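Local coordinates for protein 3-oxosteroid 1-dehydrogenase (Sterolibacterium denitrificans, PDB 7P18) that probably uses bound FAD to introduce the delta-1 double bond into 3-ketosteroids, passing the electrons to an acceptor, at residues Leu29-Leu34 and Asn555-Ser560; Leu157-Ala162 and Lys185-Tyr190; Phe356-Ser361 and Phe456-Asn461. All blocks are in the same frame, centred on the assembly; numbering follows the deposited sequence.

Contact 1 (Leu29-Leu34 and Asn555-Ser560); sequences LGLSVL and NHIAAS
L29 and L31 reach across to one side of the C-terminal helix 543-559, and A558 is the residue both of them meet. L29 CD1 comes to 3.6 Å from A558 CB, and L29 CB to 3.7 Å from the same methyl, so the alanine lies against the flank of the leucine as well as its tip. In L29, CG lies anti to the carbonyl carbon, beside the backbone N (chi1 -67°), and from there carries CD1 to A558 and N555. That CD1 methyl is 3.4 Å from N555 OD1, one helical turn before A558; this is a contact of methyl with amide oxygen, and OD1 accepts a hydrogen bond from R25 NE. L31 touches through its CD1 methyl, 3.7 Å from I557 CG2 and 4.1 Å from A558 CB. In both pairs, L29 with N555 and L31 with I557, the side chains cross obliquely. The two leucines flank G30, just past the end of helix 17-28, in the Rossmann-type beta-alpha-beta unit of the FAD-binding fold, where strand 10-13, helix 17-28 and strand 33-36 follow one another. A Schellman motif closes that helix: L31 N bonds to A26 O and G30 N to H27 O, with G30 as C-prime residue at a phi of 97°, a value that favours glycine. Beyond this turn, S32 and L34 bond through their backbones to V10. L31 and I557 both also pack on V10, which ties helix 543-559 to the parallel sheet. On that helix the backbone bond from A559 N to N555 O, 2.9 Å long, spans the turn that presents A558, and I557 O receives R264 NH2.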
ATOM      1  N   LEU A  29      10.783   2.660  25.724  1.00 30.76           N
ATOM      2  CA  LEU A  29      11.653   1.657  26.394  1.00 31.91           C
ATOM      3  C   LEU A  29      12.909   2.324  26.969  1.00 34.48           C
ATOM      4  O   LEU A  29      13.769   1.593  27.452  1.00 35.14           O
ATOM      5  CB  LEU A  29      12.018   0.562  25.387  1.00 30.74           C
ATOM      6  CG  LEU A  29      10.853  -0.319  24.912  1.00 31.84           C
ATOM      7  CD1 LEU A  29      11.326  -1.315  23.843  1.00 31.87           C
ATOM      8  CD2 LEU A  29      10.204  -1.057  26.093  1.00 34.06           C
ATOM      9  N   GLY A  30      13.005   3.656  26.911  1.00 35.53           N
ATOM     10  CA  GLY A  30      14.024   4.447  27.629  1.00 38.60           C
ATOM     11  C   GLY A  30      15.216   4.799  26.759  1.00 42.96           C
ATOM     12  O   GLY A  30      16.229   5.215  27.324  1.00 36.68           O
ATOM     13  N   LEU A  31      15.127   4.638  25.430  1.00 35.33           N
ATOM     14  CA  LEU A  31      16.244   4.967  24.515  1.00 36.88           C
ATOM     15  C   LEU A  31      16.034   6.373  23.954  1.00 35.05           C
ATOM     16  O   LEU A  31      14.864   6.731  23.638  1.00 31.73           O
ATOM     17  CB  LEU A  31      16.306   3.961  23.352  1.00 40.21           C
ATOM     18  CG  LEU A  31      16.464   2.499  23.766  1.00 42.09           C
ATOM     19  CD1 LEU A  31      15.943   1.552  22.687  1.00 39.31           C
ATOM     20  CD2 LEU A  31      17.919   2.201  24.100  1.00 40.79           C
ATOM     21  N   SER A  32      17.143   7.088  23.759  1.00 31.94           N
ATOM     22  CA  SER A  32      17.198   8.377  23.028  1.00 33.89           C
ATOM     23  C   SER A  32      17.121   8.070  21.524  1.00 30.83           C
ATOM     24  O   SER A  32      17.876   7.200  21.034  1.00 34.71           O
ATOM     25  CB  SER A  32      18.429   9.206  23.407  1.00 29.17           C
ATOM     26  OG  SER A  32      19.634   8.654  22.904  1.00 33.86           O
ATOM     27  N   VAL A  33      16.217   8.759  20.836  1.00 29.06           N
ATOM     28  CA  VAL A  33      15.904   8.501  19.403  1.00 31.50           C
ATOM     29  C   VAL A  33      16.058   9.788  18.587  1.00 29.35           C
ATOM     30  O   VAL A  33      15.593  10.843  19.053  1.00 28.42           O
ATOM     31  CB  VAL A  33      14.503   7.890  19.252  1.00 34.99           C
ATOM     32  CG1 VAL A  33      14.205   7.525  17.812  1.00 34.03           C
ATOM     33  CG2 VAL A  33      14.356   6.649  20.127  1.00 35.87           C
ATOM     34  N   LEU A  34      16.632   9.659  17.391  1.00 29.24           N
ATOM     35  CA  LEU A  34      16.493  10.660  16.300  1.00 33.74           C
ATOM     36  C   LEU A  34      15.879   9.989  15.068  1.00 29.68           C
ATOM     37  O   LEU A  34      16.337   8.884  14.696  1.00 29.49           O
ATOM     38  CB  LEU A  34      17.876  11.207  15.964  1.00 31.52           C
ATOM     39  CG  LEU A  34      17.949  12.103  14.727  1.00 31.88           C
ATOM     40  CD1 LEU A  34      17.195  13.385  14.932  1.00 29.77           C
ATOM     41  CD2 LEU A  34      19.395  12.374  14.320  1.00 31.49           C
ATOM     42  N   ASN A 555      12.246  -3.303  20.528  1.00 28.06           N
ATOM     43  CA  ASN A 555      12.237  -4.268  21.663  1.00 28.77           C
ATOM     44  C   ASN A 555      13.611  -4.936  21.756  1.00 28.24           C
ATOM     45  O   ASN A 555      14.151  -5.046  22.886  1.00 28.49           O
ATOM     46  CB  ASN A 555      11.111  -5.294  21.512  1.00 24.40           C
ATOM     47  CG  ASN A 555       9.728  -4.747  21.718  1.00 27.56           C
ATOM     48  OD1 ASN A 555       9.531  -3.614  22.189  1.00 27.15           O
ATOM     49  ND2 ASN A 555       8.738  -5.556  21.360  1.00 26.99           N
ATOM     50  N   HIS A 556      14.189  -5.349  20.629  1.00 27.43           N
ATOM     51  CA  HIS A 556      15.468  -6.077  20.615  1.00 28.28           C
ATOM     52  C   HIS A 556      16.578  -5.153  21.106  1.00 30.32           C
ATOM     53  O   HIS A 556      17.444  -5.605  21.919  1.00 33.38           O
ATOM     54  CB  HIS A 556      15.775  -6.664  19.244  1.00 27.01           C
ATOM     55  CG  HIS A 556      16.967  -7.553  19.269  1.00 27.91           C
ATOM     56  ND1 HIS A 556      18.229  -7.094  19.003  1.00 26.84           N
ATOM     57  CD2 HIS A 556      17.084  -8.868  19.592  1.00 26.98           C
ATOM     58  CE1 HIS A 556      19.081  -8.103  19.115  1.00 27.43           C
ATOM     59  NE2 HIS A 556      18.381  -9.212  19.419  1.00 26.23           N
ATOM     60  N   ILE A 557      16.581  -3.915  20.625  1.00 29.00           N
ATOM     61  CA  ILE A 557      17.616  -2.911  20.988  1.00 31.13           C
ATOM     62  C   ILE A 557      17.550  -2.671  22.512  1.00 29.00           C
ATOM     63  O   ILE A 557      18.585  -2.734  23.158  1.00 32.25           O
ATOM     64  CB  ILE A 557      17.447  -1.617  20.186  1.00 30.89           C
ATOM     65  CG1 ILE A 557      17.690  -1.792  18.684  1.00 28.21           C
ATOM     66  CG2 ILE A 557      18.342  -0.537  20.771  1.00 33.09           C
ATOM     67  CD1 ILE A 557      17.220  -0.593  17.867  1.00 27.36           C
ATOM     68  N   ALA A 558      16.374  -2.412  23.056  1.00 28.97           N
ATOM     69  CA  ALA A 558      16.171  -2.227  24.522  1.00 28.13           C
ATOM     70  C   ALA A 558      16.572  -3.482  25.334  1.00 30.77           C
ATOM     71  O   ALA A 558      17.175  -3.306  26.416  1.00 29.63           O
ATOM     72  CB  ALA A 558      14.766  -1.811  24.806  1.00 30.74           C
ATOM     73  N   ALA A 559      16.285  -4.699  24.866  1.00 30.74           N
ATOM     74  CA  ALA A 559      16.509  -5.951  25.621  1.00 37.89           C
ATOM     75  C   ALA A 559      18.015  -6.248  25.691  1.00 40.68           C
ATOM     76  O   ALA A 559      18.394  -7.106  26.504  1.00 41.10           O
ATOM     77  CB  ALA A 559      15.766  -7.107  25.001  1.00 31.05           C
ATOM     78  N   SER A 560      18.814  -5.568  24.864  1.00 42.81           N
ATOM     79  CA  SER A 560      20.278  -5.753  24.709  1.00 50.90           C
ATOM     80  C   SER A 560      21.059  -5.076  25.848  1.00 52.32           C
ATOM     81  O   SER A 560      22.213  -5.450  26.013  1.00 57.15           O
ATOM     82  CB  SER A 560      20.732  -5.245  23.367  1.00 49.08           C
ATOM     83  OG  SER A 560      20.019  -5.887  22.333  1.00 53.23           O
TER

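Contact 2 (Leu157-Ala162 and Lys185-Tyr190)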
ATOM      1  N   LEU A 157     -10.483  11.047  -0.647  1.00 42.23           N
ATOM      2  CA  LEU A 157     -11.379  11.964   0.098  1.00 45.34           C
ATOM      3  C   LEU A 157     -12.731  12.050  -0.612  1.00 47.53           C
ATOM      4  O   LEU A 157     -12.774  11.880  -1.854  1.00 50.50           O
ATOM      5  CB  LEU A 157     -10.719  13.340   0.172  1.00 42.85           C
ATOM      6  CG  LEU A 157      -9.306  13.379   0.743  1.00 45.37           C
ATOM      7  CD1 LEU A 157      -8.685  14.758   0.541  1.00 43.72           C
ATOM      8  CD2 LEU A 157      -9.294  12.988   2.215  1.00 42.74           C
ATOM      9  N   LEU A 158     -13.783  12.347   0.144  1.00 47.80           N
ATOM     10  CA  LEU A 158     -15.162  12.480  -0.386  1.00 47.29           C
ATOM     11  C   LEU A 158     -15.298  13.815  -1.119  1.00 50.00           C
ATOM     12  O   LEU A 158     -15.080  14.867  -0.460  1.00 46.41           O
ATOM     13  CB  LEU A 158     -16.157  12.429   0.774  1.00 43.50           C
ATOM     14  CG  LEU A 158     -17.626  12.382   0.366  1.00 41.92           C
ATOM     15  CD1 LEU A 158     -17.875  11.227  -0.584  1.00 41.16           C
ATOM     16  CD2 LEU A 158     -18.517  12.297   1.592  1.00 43.33           C
ATOM     17  N   MET A 159     -15.702  13.765  -2.395  1.00 60.41           N
ATOM     18  CA  MET A 159     -15.759  14.946  -3.310  1.00 62.16           C
ATOM     19  C   MET A 159     -14.391  15.646  -3.273  1.00 58.84           C
ATOM     20  O   MET A 159     -14.369  16.885  -3.344  1.00 63.17           O
ATOM     21  CB  MET A 159     -16.851  15.954  -2.901  1.00 69.32           C
ATOM     22  CG  MET A 159     -18.277  15.402  -2.852  1.00 72.24           C
ATOM     23  SD  MET A 159     -18.816  14.502  -4.342  1.00 81.51           S
ATOM     24  CE  MET A 159     -20.443  13.934  -3.837  1.00 78.74           C
ATOM     25  N   GLY A 160     -13.301  14.878  -3.104  1.00 53.24           N
ATOM     26  CA  GLY A 160     -11.918  15.372  -2.958  1.00 49.55           C
ATOM     27  C   GLY A 160     -11.721  16.311  -1.783  1.00 46.12           C
ATOM     28  O   GLY A 160     -10.772  17.101  -1.828  1.00 52.27           O
ATOM     29  N   LYS A 161     -12.550  16.228  -0.746  1.00 42.55           N
ATOM     30  CA  LYS A 161     -12.532  17.170   0.403  1.00 45.65           C
ATOM     31  C   LYS A 161     -12.463  16.404   1.736  1.00 44.96           C
ATOM     32  O   LYS A 161     -11.528  16.651   2.523  1.00 44.48           O
ATOM     33  CB  LYS A 161     -13.776  18.067   0.392  1.00 52.20           C
ATOM     34  CG  LYS A 161     -13.964  18.903  -0.873  1.00 61.89           C
ATOM     35  CD  LYS A 161     -14.741  20.192  -0.665  1.00 67.54           C
ATOM     36  CE  LYS A 161     -15.489  20.647  -1.905  1.00 74.43           C
ATOM     37  NZ  LYS A 161     -14.612  20.710  -3.099  1.00 77.63           N
ATOM     38  N   ALA A 162     -13.453  15.542   1.984  1.00 43.94           N
ATOM     39  CA  ALA A 162     -13.809  15.032   3.327  1.00 42.57           C
ATOM     40  C   ALA A 162     -13.152  13.666   3.561  1.00 33.92           C
ATOM     41  O   ALA A 162     -13.299  12.772   2.716  1.00 35.67           O
ATOM     42  CB  ALA A 162     -15.307  14.955   3.470  1.00 43.91           C
ATOM     43  N   LYS A 185     -23.321  13.027   6.445  1.00 54.02           N
ATOM     44  CA  LYS A 185     -22.620  13.117   7.752  1.00 59.84           C
ATOM     45  C   LYS A 185     -21.204  13.661   7.482  1.00 51.08           C
ATOM     46  O   LYS A 185     -20.774  14.594   8.194  1.00 57.82           O
ATOM     47  CB  LYS A 185     -22.664  11.752   8.453  1.00 64.80           C
ATOM     48  CG  LYS A 185     -22.219  11.744   9.915  1.00 77.43           C
ATOM     49  CD  LYS A 185     -22.298  10.379  10.605  1.00 84.66           C
ATOM     50  CE  LYS A 185     -21.434   9.293   9.984  1.00 93.00           C
ATOM     51  NZ  LYS A 185     -19.977   9.593  10.023  1.00 87.54           N
ATOM     52  N   SER A 186     -20.542  13.136   6.447  1.00 48.05           N
ATOM     53  CA  SER A 186     -19.097  13.360   6.156  1.00 50.64           C
ATOM     54  C   SER A 186     -18.889  14.799   5.663  1.00 44.64           C
ATOM     55  O   SER A 186     -18.141  15.562   6.320  1.00 44.95           O
ATOM     56  CB  SER A 186     -18.568  12.342   5.171  1.00 49.36           C
ATOM     57  OG  SER A 186     -18.477  11.045   5.762  1.00 47.21           O
ATOM     58  N   LEU A 187     -19.579  15.179   4.593  1.00 52.79           N
ATOM     59  CA  LEU A 187     -19.494  16.553   4.019  1.00 52.69           C
ATOM     60  C   LEU A 187     -20.087  17.554   5.005  1.00 50.41           C
ATOM     61  O   LEU A 187     -19.487  18.626   5.199  1.00 56.04           O
ATOM     62  CB  LEU A 187     -20.175  16.554   2.653  1.00 54.38           C
ATOM     63  CG  LEU A 187     -19.337  15.875   1.579  1.00 57.20           C
ATOM     64  CD1 LEU A 187     -20.181  15.481   0.387  1.00 58.56           C
ATOM     65  CD2 LEU A 187     -18.185  16.783   1.158  1.00 57.96           C
ATOM     66  N   GLY A 188     -21.157  17.164   5.683  1.00 54.23           N
ATOM     67  CA  GLY A 188     -21.712  17.910   6.824  1.00 55.48           C
ATOM     68  C   GLY A 188     -20.644  18.322   7.811  1.00 56.00           C
ATOM     69  O   GLY A 188     -20.462  19.546   7.995  1.00 55.92           O
ATOM     70  N   ARG A 189     -19.955  17.349   8.422  1.00 53.57           N
ATOM     71  CA  ARG A 189     -18.911  17.579   9.465  1.00 51.07           C
ATOM     72  C   ARG A 189     -17.903  18.616   8.942  1.00 47.68           C
ATOM     73  O   ARG A 189     -17.521  19.507   9.718  1.00 51.01           O
ATOM     74  CB  ARG A 189     -18.202  16.253   9.789  1.00 52.08           C
ATOM     75  CG  ARG A 189     -17.245  16.302  10.972  1.00 54.51           C
ATOM     76  CD  ARG A 189     -16.309  15.102  11.002  1.00 55.99           C
ATOM     77  NE  ARG A 189     -15.440  15.101   9.827  1.00 55.33           N
ATOM     78  CZ  ARG A 189     -15.396  14.145   8.904  1.00 54.40           C
ATOM     79  NH1 ARG A 189     -16.143  13.055   9.029  1.00 60.02           N
ATOM     80  NH2 ARG A 189     -14.579  14.269   7.869  1.00 46.12           N
ATOM     81  N   TYR A 190     -17.494  18.459   7.675  1.00 43.96           N
ATOM     82  CA  TYR A 190     -16.430  19.235   6.972  1.00 51.20           C
ATOM     83  C   TYR A 190     -16.822  20.727   6.906  1.00 48.65           C
ATOM     84  O   TYR A 190     -16.041  21.604   7.356  1.00 49.57           O
ATOM     85  CB  TYR A 190     -16.206  18.637   5.577  1.00 50.18           C
ATOM     86  CG  TYR A 190     -15.241  19.394   4.696  1.00 60.81           C
ATOM     87  CD1 TYR A 190     -15.650  20.506   3.974  1.00 65.21           C
ATOM     88  CD2 TYR A 190     -13.915  19.001   4.582  1.00 63.08           C
ATOM     89  CE1 TYR A 190     -14.764  21.216   3.181  1.00 58.92           C
ATOM     90  CE2 TYR A 190     -13.020  19.694   3.781  1.00 65.02           C
ATOM     91  CZ  TYR A 190     -13.447  20.812   3.086  1.00 64.05           C
ATOM     92  OH  TYR A 190     -12.579  21.501   2.297  1.00 62.39           O
TER
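L158 and L187 cross at about a right angle, with L158 CD2 set 3.7 Å from L187 CG and 3.6 Å from S186 CB. L158 turns its CG anti to the backbone N (chi1 -173°), which brings CG up to L187, and the CD2 branch makes the closest contacts. From the helix, L187 CD1 lies 3.8 Å from M159 CG and equally near L158 CD2, while L187 CD2 approaches A162 CB at 4.1 Å. One turn on, the Y190 ring receives K161 CB over one face, 4.1 Å from its centroid and 23° off the normal, a CH-pi contact displaced toward the rim; the backbone K161 O comes to 3.6 Å from Y190 CE2. The loop owes its shape to a type II turn from L157 to G160 and a classic beta bulge, in which K161 N and A162 N both bond to L158 O, so K161 and A162 both face L158; both also meet helix 179-191. The polar ends are engaged beyond this interface, Y190 OH with R201 O and S186 OG with Q182. R197 also makes a cation-pi contact with the Y190 ring. Apolar contacts and one CH-pi contact join the segments, so cohesion here probably rests mainly on shape fit.

Contact 3 (Phe356-Ser361 and Phe456-Asn461)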
ATOM      1  N   PHE A 356      -7.110 -12.432 -19.524  1.00 24.06           N
ATOM      2  CA  PHE A 356      -5.986 -13.298 -19.052  1.00 22.53           C
ATOM      3  C   PHE A 356      -5.960 -13.411 -17.528  1.00 23.56           C
ATOM      4  O   PHE A 356      -5.126 -14.228 -16.999  1.00 24.29           O
ATOM      5  CB  PHE A 356      -4.637 -12.794 -19.557  1.00 22.89           C
ATOM      6  CG  PHE A 356      -4.288 -11.380 -19.200  1.00 21.52           C
ATOM      7  CD1 PHE A 356      -3.629 -11.096 -18.033  1.00 21.60           C
ATOM      8  CD2 PHE A 356      -4.647 -10.325 -20.027  1.00 22.61           C
ATOM      9  CE1 PHE A 356      -3.334  -9.789 -17.695  1.00 22.67           C
ATOM     10  CE2 PHE A 356      -4.377  -9.016 -19.683  1.00 24.78           C
ATOM     11  CZ  PHE A 356      -3.714  -8.746 -18.504  1.00 23.96           C
ATOM     12  N   ILE A 357      -6.813 -12.637 -16.845  1.00 24.36           N
ATOM     13  CA  ILE A 357      -6.820 -12.532 -15.365  1.00 25.74           C
ATOM     14  C   ILE A 357      -8.242 -12.278 -14.875  1.00 24.79           C
ATOM     15  O   ILE A 357      -8.943 -11.429 -15.450  1.00 24.98           O
ATOM     16  CB  ILE A 357      -5.840 -11.448 -14.881  1.00 24.03           C
ATOM     17  CG1 ILE A 357      -5.696 -11.414 -13.357  1.00 25.25           C
ATOM     18  CG2 ILE A 357      -6.160 -10.045 -15.427  1.00 25.82           C
ATOM     19  CD1 ILE A 357      -5.129 -12.666 -12.730  1.00 27.32           C
ATOM     20  N   ASN A 358      -8.585 -12.920 -13.751  1.00 22.98           N
ATOM     21  CA  ASN A 358      -9.712 -12.500 -12.887  1.00 23.82           C
ATOM     22  C   ASN A 358      -9.590 -11.003 -12.634  1.00 22.22           C
ATOM     23  O   ASN A 358      -8.635 -10.584 -11.949  1.00 25.92           O
ATOM     24  CB  ASN A 358      -9.790 -13.334 -11.604  1.00 23.29           C
ATOM     25  CG  ASN A 358     -10.887 -12.882 -10.652  1.00 25.22           C
ATOM     26  OD1 ASN A 358     -11.678 -12.000 -10.964  1.00 24.78           O
ATOM     27  ND2 ASN A 358     -10.942 -13.505  -9.482  1.00 24.70           N
ATOM     28  N   GLU A 359     -10.530 -10.181 -13.118  1.00 21.04           N
ATOM     29  CA  GLU A 359     -10.426  -8.714 -12.930  1.00 20.28           C
ATOM     30  C   GLU A 359     -10.476  -8.349 -11.443  1.00 20.18           C
ATOM     31  O   GLU A 359      -9.925  -7.326 -11.086  1.00 20.23           O
ATOM     32  CB  GLU A 359     -11.533  -7.933 -13.634  1.00 22.89           C
ATOM     33  CG  GLU A 359     -11.408  -7.930 -15.152  1.00 24.94           C
ATOM     34  CD  GLU A 359     -11.833  -9.172 -15.895  1.00 23.25           C
ATOM     35  OE1 GLU A 359     -12.436 -10.095 -15.260  1.00 24.33           O
ATOM     36  OE2 GLU A 359     -11.531  -9.238 -17.095  1.00 23.07           O
ATOM     37  N   ALA A 360     -11.150  -9.155 -10.614  1.00 21.09           N
ATOM     38  CA  ALA A 360     -11.212  -8.984  -9.157  1.00 22.52           C
ATOM     39  C   ALA A 360      -9.973  -9.569  -8.455  1.00 23.98           C
ATOM     40  O   ALA A 360      -9.963  -9.541  -7.241  1.00 25.49           O
ATOM     41  CB  ALA A 360     -12.474  -9.635  -8.618  1.00 24.75           C
ATOM     42  N   SER A 361      -8.993 -10.129  -9.164  1.00 22.12           N
ATOM     43  CA  SER A 361      -7.750 -10.653  -8.521  1.00 22.29           C
ATOM     44  C   SER A 361      -7.238  -9.607  -7.522  1.00 22.17           C
ATOM     45  O   SER A 361      -7.220  -8.414  -7.804  1.00 20.03           O
ATOM     46  CB  SER A 361      -6.697 -11.003  -9.534  1.00 22.85           C
ATOM     47  OG  SER A 361      -5.437 -11.248  -8.902  1.00 24.91           O
ATOM     48  N   PHE A 456     -12.074 -17.308 -15.645  1.00 26.63           N
ATOM     49  CA  PHE A 456     -11.281 -16.861 -14.463  1.00 28.23           C
ATOM     50  C   PHE A 456     -12.108 -16.761 -13.165  1.00 28.12           C
ATOM     51  O   PHE A 456     -11.533 -16.278 -12.164  1.00 25.61           O
ATOM     52  CB  PHE A 456     -10.575 -15.558 -14.817  1.00 27.20           C
ATOM     53  CG  PHE A 456      -9.671 -15.698 -16.017  1.00 27.72           C
ATOM     54  CD1 PHE A 456      -8.516 -16.459 -15.935  1.00 28.21           C
ATOM     55  CD2 PHE A 456     -10.022 -15.146 -17.241  1.00 28.59           C
ATOM     56  CE1 PHE A 456      -7.707 -16.632 -17.048  1.00 28.64           C
ATOM     57  CE2 PHE A 456      -9.218 -15.310 -18.356  1.00 29.50           C
ATOM     58  CZ  PHE A 456      -8.044 -16.032 -18.247  1.00 29.07           C
ATOM     59  N   ASP A 457     -13.373 -17.177 -13.164  1.00 26.85           N
ATOM     60  CA  ASP A 457     -14.224 -17.275 -11.955  1.00 27.59           C
ATOM     61  C   ASP A 457     -14.290 -15.947 -11.190  1.00 24.98           C
ATOM     62  O   ASP A 457     -14.393 -15.978  -9.935  1.00 25.31           O
ATOM     63  CB  ASP A 457     -13.763 -18.440 -11.064  1.00 31.80           C
ATOM     64  CG  ASP A 457     -14.830 -18.873 -10.061  1.00 33.03           C
ATOM     65  OD1 ASP A 457     -16.040 -18.801 -10.409  1.00 33.31           O
ATOM     66  OD2 ASP A 457     -14.453 -19.240  -8.934  1.00 37.06           O
ATOM     67  N   LYS A 458     -14.355 -14.788 -11.880  1.00 24.82           N
ATOM     68  CA  LYS A 458     -14.584 -13.497 -11.179  1.00 22.28           C
ATOM     69  C   LYS A 458     -15.856 -13.611 -10.319  1.00 24.60           C
ATOM     70  O   LYS A 458     -16.867 -14.150 -10.825  1.00 25.59           O
ATOM     71  CB  LYS A 458     -14.728 -12.318 -12.124  1.00 23.86           C
ATOM     72  CG  LYS A 458     -14.727 -10.982 -11.418  1.00 23.02           C
ATOM     73  CD  LYS A 458     -15.052  -9.819 -12.342  1.00 22.75           C
ATOM     74  CE  LYS A 458     -14.937  -8.516 -11.614  1.00 21.51           C
ATOM     75  NZ  LYS A 458     -15.557  -7.389 -12.334  1.00 24.30           N
ATOM     76  N   GLY A 459     -15.775 -13.189  -9.045  1.00 23.04           N
ATOM     77  CA  GLY A 459     -16.915 -13.197  -8.104  1.00 23.55           C
ATOM     78  C   GLY A 459     -17.139 -14.567  -7.476  1.00 26.30           C
ATOM     79  O   GLY A 459     -18.171 -14.726  -6.774  1.00 26.80           O
ATOM     80  N   GLY A 460     -16.220 -15.517  -7.656  1.00 24.42           N
ATOM     81  CA  GLY A 460     -16.369 -16.903  -7.159  1.00 25.12           C
ATOM     82  C   GLY A 460     -16.030 -17.081  -5.681  1.00 26.39           C
ATOM     83  O   GLY A 460     -16.073 -18.228  -5.189  1.00 27.59           O
ATOM     84  N   ASN A 461     -15.672 -16.035  -4.959  1.00 23.81           N
ATOM     85  CA  ASN A 461     -15.355 -16.128  -3.520  1.00 24.63           C
ATOM     86  C   ASN A 461     -15.694 -14.806  -2.849  1.00 25.95           C
ATOM     87  O   ASN A 461     -15.904 -13.835  -3.572  1.00 23.44           O
ATOM     88  CB  ASN A 461     -13.887 -16.514  -3.327  1.00 28.70           C
ATOM     89  CG  ASN A 461     -12.964 -15.413  -3.776  1.00 25.66           C
ATOM     90  OD1 ASN A 461     -12.837 -14.380  -3.107  1.00 25.67           O
ATOM     91  ND2 ASN A 461     -12.362 -15.603  -4.926  1.00 24.56           N
TER
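Two reverse turns meet here: a type I beta turn from N358 to S361, opened by an Asx turn and leading toward helix 363-377, and a type II beta turn from D457 to G460 that precedes helix 462-466. Before the turns, the F456 ring lies flat against the backbone of F356 and I357. F356 C stands 3.4 Å above the ring plane of F456, offset toward the rim near CZ, and I357 N sits 3.8 Å above it, over the centre. The ring thus packs on peptide groups, while CB of F356 is directed away from F456 and its side chain packs on V348 and on M370 and N373 of helix 363-377. An alanine in place of F456 would probably leave the F356-I357 backbone without its flat cover and open a gap beside it. N358 CB lies 3.5 Å from F456 O. With CG anti to the backbone N (chi1 177°), the amide of N358 lies toward K458; its ND2 bonds to D464 OD2, which also accepts from G459 N, so one carboxylate links both turns. K458 runs extended and crosses N358 and E359 at about a right angle; K458 CG meets A360 CB at 3.8 Å, and NZ goes on to C477 O and R341 O. E359 OE1 forms a salt bridge with R355 NH2, and OE2 accepts from V348 N. N358 OD1 lies 3.2 Å from K458 CG and accepts A360 N at 2.9 Å, the donor standing above the carbonyl plane, 56° out of it.

In the fold
Contact 1 pairs residues from near the two ends of the chain, and contacts 2 and 3 are nested in the loop it closes, with contact 2 completed before contact 3 begins. They mark well-separated regions. The centres of contacts 1 and 2 lie about 41 Å apart. Those of contacts 1 and 3, on opposite sides of the chain's centre, are about 46 Å apart, and those of contacts 2 and 3 about 33 Å. Contact 1 joins the loop between helix 17-28 and strand 33-36 of the parallel sheet to helix 543-559, contact 2 the small 157-158/162-163 hairpin to helix 179-191, and contact 3 the loops before helices 363-377 and 462-466. All three lie away from the annotated sites; each joins elements of a different region.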